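PDB 3HYV: sulfide-quinone reductase from Aquifex aeolicus, which catalyses the FAD-dependent oxidation of hydrogen sulfide to polysulfur, passing the electrons to a quinone, as a homotrimer associated with membranes. Local coordinates for residues K3-I8 / P26-T31; I33-Y38 / N75-S80; G264-N269 / N283-N288. All coordinates share one frame; numbering follows the deposited sequence.

Contact 1. Residues K3-I8 / P26-T31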
loop_
_atom_site.group_PDB
_atom_site.type_symbol
_atom_site.label_atom_id
_atom_site.label_comp_id
_atom_site.label_asym_id
_atom_site.label_seq_id
_atom_site.Cartn_x
_atom_site.Cartn_y
_atom_site.Cartn_z
ATOM N N LYS A 3 9.158 21.177 -54.410
ATOM C CA LYS A 3 8.804 21.921 -53.209
ATOM C C LYS A 3 9.920 21.819 -52.173
ATOM O O LYS A 3 10.738 20.897 -52.218
ATOM C CB LYS A 3 7.470 21.427 -52.631
ATOM C CG LYS A 3 6.252 21.713 -53.517
ATOM C CD LYS A 3 5.982 23.213 -53.656
ATOM C CE LYS A 3 4.733 23.478 -54.477
ATOM N NZ LYS A 3 4.966 23.169 -55.906
ATOM N N HIS A 4 9.932 22.765 -51.238
ATOM C CA HIS A 4 11.001 22.892 -50.256
ATOM C C HIS A 4 10.450 22.915 -48.832
ATOM O O HIS A 4 9.598 23.746 -48.498
ATOM C CB HIS A 4 11.819 24.158 -50.556
ATOM C CG HIS A 4 13.061 24.305 -49.728
ATOM N ND1 HIS A 4 13.661 25.528 -49.507
ATOM C CD2 HIS A 4 13.818 23.391 -49.073
ATOM C CE1 HIS A 4 14.735 25.359 -48.754
ATOM N NE2 HIS A 4 14.852 24.073 -48.476
ATOM N N VAL A 5 10.925 21.978 -48.015
ATOM C CA VAL A 5 10.632 21.937 -46.584
ATOM C C VAL A 5 11.903 22.255 -45.791
ATOM O O VAL A 5 12.962 21.673 -46.044
ATOM C CB VAL A 5 10.085 20.552 -46.124
ATOM C CG1 VAL A 5 9.778 20.559 -44.627
ATOM C CG2 VAL A 5 8.853 20.163 -46.918
ATOM N N VAL A 6 11.783 23.185 -44.846
ATOM C CA VAL A 6 12.854 23.503 -43.904
ATOM C C VAL A 6 12.495 22.896 -42.549
ATOM O O VAL A 6 11.390 23.129 -42.026
ATOM C CB VAL A 6 13.055 25.040 -43.780
ATOM C CG1 VAL A 6 13.988 25.396 -42.615
ATOM C CG2 VAL A 6 13.578 25.629 -45.094
ATOM N N VAL A 7 13.416 22.098 -42.008
ATOM C CA VAL A 7 13.298 21.519 -40.662
ATOM C C VAL A 7 14.289 22.231 -39.737
ATOM O O VAL A 7 15.477 22.312 -40.056
ATOM C CB VAL A 7 13.610 19.986 -40.668
ATOM C CG1 VAL A 7 13.569 19.398 -39.264
ATOM C CG2 VAL A 7 12.653 19.229 -41.580
ATOM N N ILE A 8 13.800 22.764 -38.613
ATOM C CA ILE A 8 14.669 23.389 -37.608
ATOM C C ILE A 8 14.887 22.445 -36.429
ATOM O O ILE A 8 13.940 22.135 -35.698
ATOM C CB ILE A 8 14.104 24.731 -37.052
ATOM C CG1 ILE A 8 13.651 25.678 -38.179
ATOM C CG2 ILE A 8 15.152 25.413 -36.146
ATOM C CD1 ILE A 8 13.180 27.082 -37.681
ATOM N N PRO A 26 10.911 11.137 -52.679
ATOM C CA PRO A 26 12.290 11.331 -53.161
ATOM C C PRO A 26 12.587 12.645 -53.914
ATOM O O PRO A 26 13.739 13.079 -53.925
ATOM C CB PRO A 26 12.495 10.136 -54.104
ATOM C CG PRO A 26 11.575 9.094 -53.579
ATOM C CD PRO A 26 10.354 9.856 -53.156
ATOM N N ASP A 27 11.576 13.254 -54.538
ATOM C CA ASP A 27 11.743 14.491 -55.326
ATOM C C ASP A 27 11.814 15.765 -54.463
ATOM O O ASP A 27 12.315 16.795 -54.906
ATOM C CB ASP A 27 10.603 14.615 -56.359
ATOM C CG ASP A 27 10.817 15.753 -57.371
ATOM O OD1 ASP A 27 11.974 16.191 -57.585
ATOM O OD2 ASP A 27 9.814 16.209 -57.974
ATOM N N LEU A 28 11.319 15.677 -53.233
ATOM C CA LEU A 28 11.211 16.817 -52.314
ATOM C C LEU A 28 12.568 17.389 -51.903
ATOM O O LEU A 28 13.474 16.643 -51.547
ATOM C CB LEU A 28 10.431 16.372 -51.068
ATOM C CG LEU A 28 9.857 17.379 -50.076
ATOM C CD1 LEU A 28 8.861 18.320 -50.752
ATOM C CD2 LEU A 28 9.204 16.624 -48.917
ATOM N N LYS A 29 12.704 18.711 -51.956
ATOM C CA LYS A 29 13.900 19.388 -51.443
ATOM C C LYS A 29 13.764 19.633 -49.931
ATOM O O LYS A 29 12.801 20.259 -49.480
ATOM C CB LYS A 29 14.148 20.702 -52.197
ATOM C CG LYS A 29 15.336 21.505 -51.687
ATOM C CD LYS A 29 15.733 22.627 -52.649
ATOM C CE LYS A 29 16.979 23.367 -52.140
ATOM N NZ LYS A 29 17.415 24.434 -53.087
ATOM N N ILE A 30 14.730 19.131 -49.161
ATOM C CA ILE A 30 14.693 19.201 -47.691
ATOM C C ILE A 30 15.976 19.846 -47.143
ATOM O O ILE A 30 17.083 19.440 -47.495
ATOM C CB ILE A 30 14.478 17.784 -47.033
ATOM C CG1 ILE A 30 13.223 17.091 -47.582
ATOM C CG2 ILE A 30 14.378 17.893 -45.514
ATOM C CD1 ILE A 30 13.104 15.626 -47.199
ATOM N N THR A 31 15.813 20.851 -46.286
ATOM C CA THR A 31 16.936 21.514 -45.628
ATOM C C THR A 31 16.760 21.387 -44.110
ATOM O O THR A 31 15.713 21.744 -43.567
ATOM C CB THR A 31 17.044 23.011 -46.059
ATOM O OG1 THR A 31 17.137 23.106 -47.491
ATOM C CG2 THR A 31 18.263 23.689 -45.434
#

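Contact 2. Residues I33-Y38 / N75-S80. With FAD (flavin-adenine dinucleotide), chain G.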
loop_
_atom_site.group_PDB
_atom_site.type_symbol
_atom_site.label_atom_id
_atom_site.label_comp_id
_atom_site.label_asym_id
_atom_site.label_seq_id
_atom_site.Cartn_x
_atom_site.Cartn_y
_atom_site.Cartn_z
ATOM N N ILE A 33 18.296 22.519 -40.409
ATOM C CA ILE A 33 19.076 23.549 -39.719
ATOM C C ILE A 33 19.216 23.185 -38.239
ATOM O O ILE A 33 18.217 23.002 -37.552
ATOM C CB ILE A 33 18.379 24.942 -39.838
ATOM C CG1 ILE A 33 18.150 25.309 -41.310
ATOM C CG2 ILE A 33 19.163 26.037 -39.095
ATOM C CD1 ILE A 33 17.257 26.511 -41.507
ATOM N N SER A 34 20.451 23.090 -37.752
ATOM C CA SER A 34 20.699 22.772 -36.343
ATOM C C SER A 34 21.946 23.480 -35.807
ATOM O O SER A 34 22.926 23.641 -36.528
ATOM C CB SER A 34 20.845 21.264 -36.167
ATOM O OG SER A 34 20.685 20.888 -34.814
ATOM N N ASP A 35 21.906 23.893 -34.540
ATOM C CA ASP A 35 23.072 24.512 -33.897
ATOM C C ASP A 35 24.146 23.512 -33.440
ATOM O O ASP A 35 25.294 23.900 -33.229
ATOM C CB ASP A 35 22.665 25.453 -32.751
ATOM C CG ASP A 35 21.826 24.772 -31.681
ATOM O OD1 ASP A 35 21.459 23.582 -31.829
ATOM O OD2 ASP A 35 21.526 25.447 -30.673
ATOM N N ARG A 36 23.779 22.236 -33.318
ATOM C CA ARG A 36 24.720 21.179 -32.951
ATOM C C ARG A 36 25.114 20.373 -34.192
ATOM O O ARG A 36 24.263 20.088 -35.028
ATOM C CB ARG A 36 24.106 20.254 -31.894
ATOM C CG ARG A 36 23.935 20.898 -30.527
ATOM C CD ARG A 36 23.529 19.872 -29.464
ATOM N NE ARG A 36 23.671 20.407 -28.106
ATOM C CZ ARG A 36 22.723 21.074 -27.448
ATOM N NH1 ARG A 36 21.536 21.296 -28.009
ATOM N NH2 ARG A 36 22.961 21.515 -26.221
ATOM N N PRO A 37 26.407 20.016 -34.327
ATOM C CA PRO A 37 26.814 19.267 -35.519
ATOM C C PRO A 37 26.555 17.753 -35.443
ATOM O O PRO A 37 26.902 17.032 -36.380
ATOM C CB PRO A 37 28.318 19.567 -35.632
ATOM C CG PRO A 37 28.763 19.923 -34.254
ATOM C CD PRO A 37 27.546 20.293 -33.427
ATOM N N TYR A 38 25.935 17.292 -34.355
ATOM C CA TYR A 38 25.667 15.862 -34.123
ATOM C C TYR A 38 24.204 15.630 -33.738
ATOM O O TYR A 38 23.550 16.538 -33.233
ATOM C CB TYR A 38 26.587 15.304 -33.011
ATOM C CG TYR A 38 26.415 16.002 -31.660
ATOM C CD1 TYR A 38 25.408 15.606 -30.769
ATOM C CD2 TYR A 38 27.247 17.058 -31.282
ATOM C CE1 TYR A 38 25.229 16.242 -29.537
ATOM C CE2 TYR A 38 27.080 17.711 -30.045
ATOM C CZ TYR A 38 26.061 17.292 -29.182
ATOM O OH TYR A 38 25.873 17.906 -27.965
ATOM N N ASN A 75 24.586 24.089 -40.528
ATOM C CA ASN A 75 25.022 24.045 -39.128
ATOM C C ASN A 75 25.135 25.447 -38.509
ATOM O O ASN A 75 26.227 25.986 -38.348
ATOM C CB ASN A 75 26.343 23.273 -39.003
ATOM C CG ASN A 75 26.706 22.937 -37.563
ATOM O OD1 ASN A 75 25.859 22.960 -36.659
ATOM N ND2 ASN A 75 27.976 22.604 -37.344
ATOM N N GLU A 76 23.979 26.013 -38.170
ATOM C CA GLU A 76 23.841 27.338 -37.576
ATOM C C GLU A 76 22.589 27.345 -36.713
ATOM O O GLU A 76 21.678 26.536 -36.911
ATOM C CB GLU A 76 23.598 28.394 -38.654
ATOM C CG GLU A 76 24.788 28.875 -39.428
ATOM C CD GLU A 76 24.426 30.063 -40.307
ATOM O OE1 GLU A 76 24.176 31.162 -39.754
ATOM O OE2 GLU A 76 24.390 29.897 -41.547
ATOM N N LYS A 77 22.543 28.284 -35.777
ATOM C CA LYS A 77 21.328 28.596 -35.044
ATOM C C LYS A 77 20.340 29.292 -35.982
ATOM O O LYS A 77 20.709 30.221 -36.703
ATOM C CB LYS A 77 21.680 29.500 -33.858
ATOM C CG LYS A 77 20.504 30.006 -33.022
ATOM C CD LYS A 77 20.874 30.051 -31.541
ATOM C CE LYS A 77 20.787 28.645 -30.927
ATOM N NZ LYS A 77 21.491 28.533 -29.618
ATOM N N ALA A 78 19.096 28.821 -35.996
ATOM C CA ALA A 78 18.005 29.574 -36.618
ATOM C C ALA A 78 17.571 30.676 -35.648
ATOM O O ALA A 78 17.284 30.401 -34.477
ATOM C CB ALA A 78 16.847 28.667 -36.960
ATOM N N GLU A 79 17.544 31.913 -36.148
ATOM C CA GLU A 79 17.411 33.122 -35.329
ATOM C C GLU A 79 15.998 33.733 -35.361
ATOM O O GLU A 79 15.473 34.132 -34.324
ATOM C CB GLU A 79 18.467 34.162 -35.770
ATOM C CG GLU A 79 18.580 35.432 -34.906
ATOM C CD GLU A 79 19.524 36.493 -35.504
ATOM O OE1 GLU A 79 19.365 36.867 -36.693
ATOM O OE2 GLU A 79 20.417 36.973 -34.773
ATOM N N SER A 80 15.399 33.822 -36.550
ATOM C CA SER A 80 14.040 34.363 -36.692
ATOM C C SER A 80 13.198 33.695 -37.789
ATOM O O SER A 80 13.727 33.106 -38.735
ATOM C CB SER A 80 14.063 35.886 -36.887
ATOM O OG SER A 80 14.788 36.266 -38.047
HETATM P PA FAD G . 16.063 17.172 -29.028
HETATM O O1A FAD G . 16.137 15.701 -29.356
HETATM O O2A FAD G . 16.714 17.682 -27.769
HETATM O O5B FAD G . 16.700 17.987 -30.272
HETATM C C5B FAD G . 16.359 19.324 -30.653
HETATM C C4B FAD G . 17.429 19.841 -31.612
HETATM O O4B FAD G . 17.214 21.212 -31.988
HETATM C C3B FAD G . 18.801 19.799 -30.960
HETATM O O3B FAD G . 19.739 19.301 -31.910
HETATM C C2B FAD G . 19.125 21.246 -30.666
HETATM O O2B FAD G . 20.532 21.443 -30.697
HETATM C C1B FAD G . 18.425 21.963 -31.814
HETATM N N9A FAD G . 18.153 23.418 -31.600
HETATM C C8A FAD G . 17.817 24.044 -30.453
HETATM N N7A FAD G . 17.649 25.371 -30.700
HETATM C C5A FAD G . 17.894 25.575 -32.008
HETATM C C6A FAD G . 17.882 26.699 -32.831
HETATM N N6A FAD G . 17.570 27.925 -32.334
HETATM N N1A FAD G . 18.175 26.561 -34.142
HETATM C C2A FAD G . 18.484 25.367 -34.660
HETATM N N3A FAD G . 18.502 24.271 -33.896
HETATM C C4A FAD G . 18.207 24.344 -32.571
HETATM N N1 FAD G . 12.237 9.691 -23.687
HETATM C C2 FAD G . 12.013 8.348 -23.769
HETATM O O2 FAD G . 11.082 7.917 -24.469
HETATM N N3 FAD G . 12.794 7.454 -23.119
HETATM C C4 FAD G . 13.817 7.902 -22.361
HETATM O O4 FAD G . 14.588 7.004 -21.701
HETATM C C4X FAD G . 14.070 9.276 -22.258
HETATM N N5 FAD G . 15.101 9.721 -21.499
HETATM C C5X FAD G . 15.344 11.052 -21.402
HETATM C C6 FAD G . 16.416 11.509 -20.622
HETATM C C7 FAD G . 16.685 12.876 -20.504
HETATM C C7M FAD G . 17.849 13.311 -19.649
HETATM C C8 FAD G . 15.876 13.798 -21.177
HETATM C C8M FAD G . 16.101 15.297 -21.084
HETATM C C9 FAD G . 14.814 13.332 -21.957
HETATM C C9A FAD G . 14.525 11.965 -22.083
HETATM N N10 FAD G . 13.490 11.522 -22.863
HETATM C C10 FAD G . 13.249 10.187 -22.937
HETATM C "C1'" FAD G . 12.596 12.508 -23.532
HETATM C "C2'" FAD G . 12.651 12.775 -25.032
HETATM O "O2'" FAD G . 12.585 11.548 -25.775
HETATM C "C3'" FAD G . 13.875 13.612 -25.381
HETATM O "O3'" FAD G . 13.866 14.809 -24.581
HETATM C "C4'" FAD G . 13.969 13.922 -26.877
HETATM O "O4'" FAD G . 15.347 14.155 -27.201
HETATM C "C5'" FAD G . 13.166 15.148 -27.289
HETATM O "O5'" FAD G . 13.246 15.282 -28.710
HETATM P P FAD G . 13.241 16.693 -29.484
HETATM O O1P FAD G . 13.411 16.392 -30.956
HETATM O O2P FAD G . 11.982 17.435 -29.072
HETATM O O3P FAD G . 14.500 17.552 -28.939
#

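Contact 3. Residues G264-N269 / N283-N288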
loop_
_atom_site.group_PDB
_atom_site.type_symbol
_atom_site.label_atom_id
_atom_site.label_comp_id
_atom_site.label_asym_id
_atom_site.label_seq_id
_atom_site.Cartn_x
_atom_site.Cartn_y
_atom_site.Cartn_z
ATOM N N GLY A 264 5.688 35.806 -33.590
ATOM C CA GLY A 264 4.498 36.504 -33.079
ATOM C C GLY A 264 3.629 35.608 -32.212
ATOM O O GLY A 264 3.910 34.422 -32.072
ATOM N N ASP A 265 2.558 36.164 -31.652
ATOM C CA ASP A 265 1.718 35.410 -30.710
ATOM C C ASP A 265 0.706 34.439 -31.352
ATOM O O ASP A 265 -0.019 33.737 -30.641
ATOM C CB ASP A 265 1.043 36.338 -29.686
ATOM C CG ASP A 265 0.213 37.435 -30.333
ATOM O OD1 ASP A 265 -0.222 37.272 -31.496
ATOM O OD2 ASP A 265 -0.011 38.465 -29.662
ATOM N N LYS A 266 0.671 34.398 -32.686
ATOM C CA LYS A 266 -0.127 33.405 -33.414
ATOM C C LYS A 266 0.623 32.076 -33.553
ATOM O O LYS A 266 0.010 31.040 -33.825
ATOM C CB LYS A 266 -0.541 33.927 -34.799
ATOM C CG LYS A 266 -1.315 35.270 -34.815
ATOM C CD LYS A 266 -2.596 35.239 -33.979
ATOM C CE LYS A 266 -3.362 36.545 -34.075
ATOM N NZ LYS A 266 -2.597 37.728 -33.561
ATOM N N VAL A 267 1.946 32.113 -33.375
ATOM C CA VAL A 267 2.794 30.910 -33.454
ATOM C C VAL A 267 3.360 30.561 -32.070
ATOM O O VAL A 267 3.332 29.406 -31.653
ATOM C CB VAL A 267 3.948 31.067 -34.502
ATOM C CG1 VAL A 267 4.823 29.801 -34.570
ATOM C CG2 VAL A 267 3.392 31.409 -35.875
ATOM N N ALA A 268 3.851 31.576 -31.363
ATOM C CA ALA A 268 4.433 31.414 -30.026
ATOM C C ALA A 268 3.399 31.551 -28.900
ATOM O O ALA A 268 2.741 32.584 -28.784
ATOM C CB ALA A 268 5.564 32.423 -29.836
ATOM N N ASN A 269 3.251 30.509 -28.081
ATOM C CA ASN A 269 2.374 30.567 -26.903
ATOM C C ASN A 269 2.935 31.556 -25.876
ATOM O O ASN A 269 4.034 31.357 -25.357
ATOM C CB ASN A 269 2.168 29.171 -26.280
ATOM C CG ASN A 269 1.110 29.162 -25.162
ATOM O OD1 ASN A 269 1.065 30.057 -24.318
ATOM N ND2 ASN A 269 0.260 28.143 -25.160
ATOM N N ASN A 283 0.087 24.413 -37.006
ATOM C CA ASN A 283 -0.316 25.730 -36.482
ATOM C C ASN A 283 -1.690 26.163 -37.025
ATOM O O ASN A 283 -1.960 26.021 -38.225
ATOM C CB ASN A 283 0.751 26.805 -36.765
ATOM C CG ASN A 283 0.454 28.136 -36.056
ATOM O OD1 ASN A 283 0.671 28.283 -34.847
ATOM N ND2 ASN A 283 -0.040 29.104 -36.808
ATOM N N PRO A 284 -2.574 26.662 -36.136
ATOM C CA PRO A 284 -3.920 27.101 -36.520
ATOM C C PRO A 284 -4.019 28.286 -37.507
ATOM O O PRO A 284 -4.950 28.319 -38.318
ATOM C CB PRO A 284 -4.566 27.469 -35.174
ATOM C CG PRO A 284 -3.751 26.694 -34.126
ATOM C CD PRO A 284 -2.362 26.762 -34.673
ATOM N N THR A 285 -3.108 29.257 -37.439
ATOM C CA THR A 285 -3.235 30.431 -38.321
ATOM C C THR A 285 -2.302 30.402 -39.549
ATOM O O THR A 285 -2.686 30.878 -40.624
ATOM C CB THR A 285 -3.256 31.825 -37.552
ATOM O OG1 THR A 285 -2.052 32.575 -37.767
ATOM C CG2 THR A 285 -3.491 31.653 -36.072
ATOM N N TYR A 286 -1.108 29.823 -39.387
ATOM C CA TYR A 286 -0.173 29.575 -40.498
ATOM C C TYR A 286 -0.071 28.072 -40.789
ATOM O O TYR A 286 0.683 27.330 -40.140
ATOM C CB TYR A 286 1.211 30.175 -40.205
ATOM C CG TYR A 286 1.221 31.692 -40.078
ATOM C CD1 TYR A 286 1.242 32.309 -38.822
ATOM C CD2 TYR A 286 1.206 32.512 -41.213
ATOM C CE1 TYR A 286 1.246 33.705 -38.701
ATOM C CE2 TYR A 286 1.204 33.910 -41.098
ATOM C CZ TYR A 286 1.228 34.495 -39.840
ATOM O OH TYR A 286 1.231 35.872 -39.722
ATOM N N LYS A 287 -0.832 27.627 -41.781
ATOM C CA LYS A 287 -1.062 26.201 -41.996
ATOM C C LYS A 287 0.075 25.456 -42.717
ATOM O O LYS A 287 0.028 24.234 -42.868
ATOM C CB LYS A 287 -2.426 26.001 -42.663
ATOM C CG LYS A 287 -3.551 26.449 -41.725
ATOM C CD LYS A 287 -4.909 26.523 -42.395
ATOM C CE LYS A 287 -5.993 26.773 -41.349
ATOM N NZ LYS A 287 -5.754 25.937 -40.123
ATOM N N ASN A 288 1.103 26.201 -43.126
ATOM C CA ASN A 288 2.351 25.597 -43.603
ATOM C C ASN A 288 3.436 25.528 -42.519
ATOM O O ASN A 288 4.599 25.249 -42.816
ATOM C CB ASN A 288 2.858 26.275 -44.892
ATOM C CG ASN A 288 3.342 27.703 -44.672
ATOM O OD1 ASN A 288 2.965 28.369 -43.705
ATOM N ND2 ASN A 288 4.179 28.185 -45.593
#

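Contact 1. Residues K3-I8 / P26-T31
Lys3 and Leu28 lead into a parallel pair, strand 4-8 beside strand 29-33, the two arms of a beta-alpha-beta unit in the Rossmann-type FAD-binding fold whose crossover is helix 12-24. At the start of the pair Lys3 O accepts from Lys29 N at 3.0 Å, while Lys3 CB rests against Leu28 CD1 at 3.9 Å. Next, the His4 ring carries the polar side-chain contact. With CG anti to the backbone N (chi1 -172°), the imidazole reaches across to the second strand, where NE2 donates its N-H to Thr31 OG1 at 2.7 Å, close to the ring plane (N-H...O angle 159°). The extended chain of Lys29 passes one face of this ring near its rim, CG lying 3.6 Å from His4 CD2. Thr31 OG1 is also bonded to Glu72, and His4 ND1 makes a weak bond to Glu97 O, so both ring nitrogens are held. Val5 uses both backbone polar atoms on the partner strand: Val5 N to Lys29 O at 2.9 Å and Thr31 N to Val5 O at 3.0 Å. On the opposite sheet face from His4, Val5 CG2 meets Leu28 CD2 at 4.1 Å, and both touch Leu21 of the crossover helix. Val6 places its CA-H against Thr31 O, the same oxygen that takes Val7 N at 2.8 Å and a nearly straight 172°.

Contact 2. Residues I33-Y38 / N75-S80
Ser34 and Asp35 pass Asn75 to Lys77 at CA-CA distances of 5.3 Å (Ser34 to Asn75) and 4.6 Å (Asp35 to Lys77), where both segments run on from the ends of strands 29-33 and 71-74 around the adenosine of FAD. Ile33 CG2 packs on Ala78 CB at 4.1 Å, next to the adenine. The side chains of Asp35 and Lys77 run alongside one another, joined by a weak salt bridge, Asp35 OD2 to Lys77 NZ at 3.3 Å. The other carboxylate oxygen serves the cofactor: FAD O2B donates to Asp35 OD1 at 2.6 Å. Asp35 CG stands between its backbone N and carbonyl carbon (chi1 57°), which turns the carboxylate to the ribose. The same hydroxyl accepts from Arg36 NH1 at 2.9 Å, near the guanidinium plane. Ala78 pairs with the adenine through its backbone, its N donating to FAD N1A at 3.1 Å and its O accepting from FAD N6A at 3.3 Å. Ser34 OG is bonded to Gly10 N, tying this loop to the glycine-rich turn. An acidic residue after the second strand is the usual ribose grip of Rossmann dinucleotide sites; here O2B both gives and accepts a bond, and the weak bridge to Lys77 may steady the carboxylate that accepts the hydroxyl.

Contact 3. Residues G264-N269 / N283-N288
Val267 and Lys266 meet Tyr286, Thr285 and Asn283 where two parts of the long connection between helix 258-261 and strand 289-291 fold against each other. The closest apolar touch is Val267 CG2 on Tyr286 CD1 at 3.8 Å, the two side chains crossing at about a right angle. Beside it, Lys266 CB lies 3.6 Å from Thr285 OG1 and 3.9 Å from Thr285 CG2, so the aliphatic root of the lysine does the packing. Its charged end turns back: bends at chi2 and chi4 bring Lys266 NZ to Asp265 OD1 at 3.2 Å, a salt bridge within its own segment. Asn283 points its side chain, CG anti to the backbone N (chi1 -172°), toward the other segment, and the terminal amide sits among the carbonyl of Lys266 and the backbone nitrogens of Thr285 and Tyr286. A leucine in its place would probably take from the Lys266 carbonyl and these two nitrogens the amide that now lies beside them, leaving the segments less firmly paired. Further out, the chain of Gly264 to Ala268 is kept tight by Gly264 O, which accepts from both Ala268 N at 2.9 Å and Val267 N at 3.3 Å. Gly264 itself, with phi 98°, ends the helical run from helix 258-261; a side chain there would press on the preceding carbonyl. Tyr286 OH is bonded to Asp84, and its side chain also touches Pro83. Val267 is bonded by backbone to Ile276 within the connection, and Asn288 to Leu101 of strand 100-103, next to strand 289-291 at the edge of the parallel sheet.

Overall arrangement
Contacts 1 and 2 are consecutive pieces of one nucleotide-binding unit: strand 29-33 pairs with strand 4-8 in the first and delivers its end to the cofactor in the second. They touch through Val7 O and Ile33 N and through Ile8 packing on Ala78. Contact 1 is largely buried and depends on regular strand hydrogen bonding, with Val5, Leu28 and Ile30 on one side and a histidine-threonine bond on the other, whereas contact 2 is partly buried and turns charged side chains and backbone groups to FAD. Contact 3, also partly buried and touching neither, joins two parts of one irregular connection by side-chain packing around the Asn283 amide, beside strand 289-291 on the far edge of the same sheet.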